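Local structure of pesticidal crystal protein Cry2Aa (1I5P) at residues Leu31-Ile34 with Gln35-Met39; Thr229-Arg232 with Gly233-Thr236. The protein lyses midgut epithelial cells of mosquito and hornworm larvae after binding to them, acting as a three-domain delta-endotoxin. One frame throughout, in Å; residues are numbered along the deposited sequence.

Interactions 1 and 2 are two short-range contacts, one within a helix and one at a helix end, set in series along the chain, residues 31-39 near its start and residues 229-236 some 190 residues later. Interaction 1 lies within helix 31-44, which packs on helix 53-65; interaction 2 closes the long helix 202-232 and leads through a turn into strand 235-237 and helix 238-259. Helix 202-232 belongs to the N-terminal helical domain of the delta-endotoxin family, whose helical bundle is generally held to form the membrane pore. The centres of interactions 1 and 2 are 33 Å apart; their nearest atoms are about 19 Å apart, without touching. One is thus the start of a helix, the other the exit from one.

Interaction 1 of 2, residues Leu31-Ile34 with Gln35-Met39; sequences LDTI and QKEWM
Gln35 N donates to Leu31 O at 2.7 Å, the first of four successive i to i+4 bonds in the first two turns of alpha-helix 31-44; Lys36, Glu37 and Trp38 repeat it on Asp32, Thr33 and Ile34. On the exposed side a long salt bridge joins Asp32 OD1 to Lys36 NZ (3.7 Å). The aspartate's chi1 of 177° puts its carboxylate beside the carbonyl carbon, on the side where the lysine chain arrives. Asp32 OD2 is 3.1 Å from Lys36 CE, closer to this methylene than to the ammonium. Thr33 and Glu37 run side by side, Thr33 CG2 in van der Waals contact with Glu37 OE2 at 3.7 Å; the polar ends have other partners, Thr33 OG1 hydrogen-bonding Ser30 OG and Glu37 OE2 in a salt bridge with Lys29 NZ. On the buried side Ile34 CG2 meets Trp38 CD1 at 3.7 Å, and Ile34 O, already bonded to Trp38 N, sits at the indole edge, near its plane. The indole meets Trp41 edge-to-face and also touches Pro52 and Pro419. Leu31, Ile34 and Gln35 pack on helix 53-65, and Ile34 reaches Asp420, in a loop far along the chain.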
loop_
_atom_site.group_PDB
_atom_site.type_symbol
_atom_site.label_atom_id
_atom_site.label_comp_id
_atom_site.label_asym_id
_atom_site.label_seq_id
_atom_site.Cartn_x
_atom_site.Cartn_y
_atom_site.Cartn_z
ATOM N N LEU A 31 2.271 -19.336 4.127
ATOM C CA LEU A 31 3.425 -18.550 3.725
ATOM C C LEU A 31 4.114 -19.210 2.525
ATOM O O LEU A 31 4.594 -18.524 1.625
ATOM C CB LEU A 31 4.400 -18.408 4.895
ATOM C CG LEU A 31 5.508 -17.365 4.719
ATOM C CD1 LEU A 31 4.898 -15.992 4.433
ATOM C CD2 LEU A 31 6.361 -17.315 5.977
ATOM N N ASP A 32 4.156 -20.538 2.509
ATOM C CA ASP A 32 4.782 -21.247 1.396
ATOM C C ASP A 32 4.092 -20.908 0.085
ATOM O O ASP A 32 4.743 -20.707 -0.937
ATOM C CB ASP A 32 4.723 -22.759 1.600
ATOM C CG ASP A 32 5.297 -23.515 0.423
ATOM O OD1 ASP A 32 6.527 -23.421 0.210
ATOM O OD2 ASP A 32 4.523 -24.185 -0.298
ATOM N N THR A 33 2.765 -20.862 0.108
ATOM C CA THR A 33 2.002 -20.533 -1.093
ATOM C C THR A 33 2.322 -19.099 -1.522
ATOM O O THR A 33 2.535 -18.818 -2.701
ATOM C CB THR A 33 0.483 -20.659 -0.839
ATOM O OG1 THR A 33 0.156 -22.033 -0.594
ATOM C CG2 THR A 33 -0.317 -20.143 -2.042
ATOM N N ILE A 34 2.353 -18.193 -0.555
ATOM C CA ILE A 34 2.650 -16.795 -0.833
ATOM C C ILE A 34 4.063 -16.643 -1.391
ATOM O O ILE A 34 4.288 -15.898 -2.346
ATOM C CB ILE A 34 2.495 -15.951 0.443
ATOM C CG1 ILE A 34 1.003 -15.781 0.754
ATOM C CG2 ILE A 34 3.199 -14.609 0.282
ATOM C CD1 ILE A 34 0.721 -15.342 2.177
ATOM N N GLN A 35 5.014 -17.352 -0.793
ATOM C CA GLN A 35 6.393 -17.295 -1.258
ATOM C C GLN A 35 6.467 -17.784 -2.713
ATOM O O GLN A 35 7.161 -17.183 -3.539
ATOM C CB GLN A 35 7.281 -18.139 -0.334
ATOM C CG GLN A 35 8.769 -18.117 -0.647
ATOM C CD GLN A 35 9.610 -18.406 0.584
ATOM O OE1 GLN A 35 9.238 -19.232 1.417
ATOM N NE2 GLN A 35 10.747 -17.726 0.705
ATOM N N LYS A 36 5.745 -18.857 -3.032
ATOM C CA LYS A 36 5.727 -19.383 -4.402
ATOM C C LYS A 36 5.106 -18.391 -5.376
ATOM O O LYS A 36 5.571 -18.251 -6.502
ATOM C CB LYS A 36 4.929 -20.688 -4.490
ATOM C CG LYS A 36 5.574 -21.885 -3.826
ATOM C CD LYS A 36 4.819 -23.163 -4.175
ATOM C CE LYS A 36 5.259 -24.323 -3.290
ATOM N NZ LYS A 36 6.736 -24.508 -3.280
ATOM N N GLU A 37 4.041 -17.718 -4.953
ATOM C CA GLU A 37 3.395 -16.754 -5.829
ATOM C C GLU A 37 4.317 -15.588 -6.156
ATOM O O GLU A 37 4.367 -15.126 -7.301
ATOM C CB GLU A 37 2.096 -16.241 -5.205
ATOM C CG GLU A 37 0.911 -17.163 -5.400
ATOM C CD GLU A 37 -0.385 -16.572 -4.879
ATOM O OE1 GLU A 37 -0.584 -15.343 -5.003
ATOM O OE2 GLU A 37 -1.213 -17.341 -4.353
ATOM N N TRP A 38 5.049 -15.110 -5.158
ATOM C CA TRP A 38 5.970 -14.005 -5.390
ATOM C C TRP A 38 7.125 -14.462 -6.277
ATOM O O TRP A 38 7.587 -13.708 -7.136
ATOM C CB TRP A 38 6.485 -13.447 -4.064
ATOM C CG TRP A 38 5.559 -12.431 -3.483
ATOM C CD1 TRP A 38 4.555 -12.649 -2.582
ATOM C CD2 TRP A 38 5.491 -11.042 -3.830
ATOM N NE1 TRP A 38 3.866 -11.489 -2.349
ATOM C CE2 TRP A 38 4.417 -10.484 -3.103
ATOM C CE3 TRP A 38 6.231 -10.214 -4.687
ATOM C CZ2 TRP A 38 4.061 -9.134 -3.202
ATOM C CZ3 TRP A 38 5.878 -8.867 -4.787
ATOM C CH2 TRP A 38 4.800 -8.343 -4.047
ATOM N N MET A 39 7.582 -15.698 -6.071
ATOM C CA MET A 39 8.659 -16.249 -6.889
ATOM C C MET A 39 8.186 -16.366 -8.332
ATOM O O MET A 39 8.925 -16.040 -9.255
ATOM C CB MET A 39 9.097 -17.633 -6.390
ATOM C CG MET A 39 10.159 -17.609 -5.299
ATOM S SD MET A 39 10.670 -19.267 -4.787
ATOM C CE MET A 39 12.124 -19.528 -5.836
#

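Interaction 2 of 2, residues Thr229-Arg232 with Gly233-Thr236; sequences TAFR and GLNT
Leu234 folds back on Phe231 across a type I beta turn, Phe231-Leu234, at the C-terminal end of helix 202-232, a surface contact in the helical domain of this three-domain toxin; strand 235-237 follows. From its CB, 3.3 Å from Phe231 O, the leucine runs along the last helical carbonyls: Leu234 CG is 3.7 Å from Phe231 O and 4.0 Å from Ala230 O. Its CG lies anti to the carbonyl carbon (chi1 -80°), and beyond it Leu234 CD1 reaches the phenyl ring, 3.6 Å from Phe231 CD1 and slightly farther from CE1, approaching obliquely. Phe231 CG is turned anti to the backbone N (chi1 -163°), which carries the ring to the side where this methyl arrives.

The backbone tightens here from i+4 to i+3 bonding. Gly233 N donates to Ala230 O and Leu234 N to Phe231 O, each donor standing well above its carbonyl plane, and neither N-H lies on a lone pair. Phe244 of helix 238-259 touches Ala230, Phe231 and Leu234, while Trp293 meets the Phe231 ring with the planes at about 60°. Farther on, Thr236 pairs through its backbone with Phe288, joining strand 235-237 to strand 287-289. Across the turn a single water donates to two carbonyl oxygens, Arg232 O at 2.7 Å and Leu234 O at 2.6 Å.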
loop_
_atom_site.group_PDB
_atom_site.type_symbol
_atom_site.label_atom_id
_atom_site.label_comp_id
_atom_site.label_asym_id
_atom_site.label_seq_id
_atom_site.Cartn_x
_atom_site.Cartn_y
_atom_site.Cartn_z
ATOM N N THR A 229 13.781 13.041 0.454
ATOM C CA THR A 229 14.851 13.843 -0.128
ATOM C C THR A 229 15.065 13.453 -1.594
ATOM O O THR A 229 15.202 14.311 -2.470
ATOM C CB THR A 229 16.177 13.649 0.644
ATOM O OG1 THR A 229 16.032 14.163 1.973
ATOM C CG2 THR A 229 17.321 14.373 -0.056
ATOM N N ALA A 230 15.081 12.151 -1.855
ATOM C CA ALA A 230 15.286 11.649 -3.211
ATOM C C ALA A 230 14.102 11.960 -4.113
ATOM O O ALA A 230 14.276 12.331 -5.276
ATOM C CB ALA A 230 15.522 10.146 -3.176
ATOM N N PHE A 231 12.896 11.799 -3.573
ATOM C CA PHE A 231 11.688 12.056 -4.338
ATOM C C PHE A 231 11.625 13.519 -4.782
ATOM O O PHE A 231 11.141 13.815 -5.876
ATOM C CB PHE A 231 10.448 11.705 -3.506
ATOM C CG PHE A 231 9.197 11.545 -4.322
ATOM C CD1 PHE A 231 8.910 10.336 -4.951
ATOM C CD2 PHE A 231 8.323 12.613 -4.495
ATOM C CE1 PHE A 231 7.765 10.192 -5.743
ATOM C CE2 PHE A 231 7.185 12.485 -5.281
ATOM C CZ PHE A 231 6.901 11.271 -5.910
ATOM N N ARG A 232 12.109 14.434 -3.943
ATOM C CA ARG A 232 12.087 15.853 -4.292
ATOM C C ARG A 232 13.008 16.178 -5.469
ATOM O O ARG A 232 12.842 17.206 -6.122
ATOM C CB ARG A 232 12.492 16.720 -3.099
ATOM C CG ARG A 232 11.469 16.835 -1.980
ATOM C CD ARG A 232 11.907 17.911 -0.982
ATOM N NE ARG A 232 11.660 19.276 -1.456
ATOM C CZ ARG A 232 12.252 20.358 -0.951
ATOM N NH1 ARG A 232 13.135 20.234 0.034
ATOM N NH2 ARG A 232 11.952 21.567 -1.414
ATOM N N GLY A 233 13.979 15.306 -5.729
ATOM C CA GLY A 233 14.897 15.528 -6.830
ATOM C C GLY A 233 14.441 14.880 -8.126
ATOM O O GLY A 233 15.144 14.920 -9.140
ATOM N N LEU A 234 13.256 14.281 -8.107
ATOM C CA LEU A 234 12.737 13.621 -9.302
ATOM C C LEU A 234 12.179 14.565 -10.364
ATOM O O LEU A 234 11.589 15.608 -10.067
ATOM C CB LEU A 234 11.637 12.621 -8.936
ATOM C CG LEU A 234 11.996 11.233 -8.393
ATOM C CD1 LEU A 234 10.715 10.492 -8.049
ATOM C CD2 LEU A 234 12.793 10.458 -9.423
ATOM N N ASN A 235 12.383 14.173 -11.612
ATOM C CA ASN A 235 11.877 14.900 -12.761
ATOM C C ASN A 235 11.892 13.843 -13.841
ATOM O O ASN A 235 12.863 13.708 -14.587
ATOM C CB ASN A 235 12.787 16.065 -13.155
ATOM C CG ASN A 235 12.149 16.954 -14.213
ATOM O OD1 ASN A 235 11.041 16.678 -14.669
ATOM N ND2 ASN A 235 12.842 18.021 -14.602
ATOM N N THR A 236 10.813 13.074 -13.907
ATOM C CA THR A 236 10.734 12.000 -14.873
ATOM C C THR A 236 9.311 11.774 -15.360
ATOM O O THR A 236 8.361 12.367 -14.851
ATOM C CB THR A 236 11.258 10.705 -14.236
ATOM O OG1 THR A 236 11.391 9.691 -15.240
ATOM C CG2 THR A 236 10.300 10.237 -13.143
HETATM O O HOH W 1 11.030 17.110 -8.056
#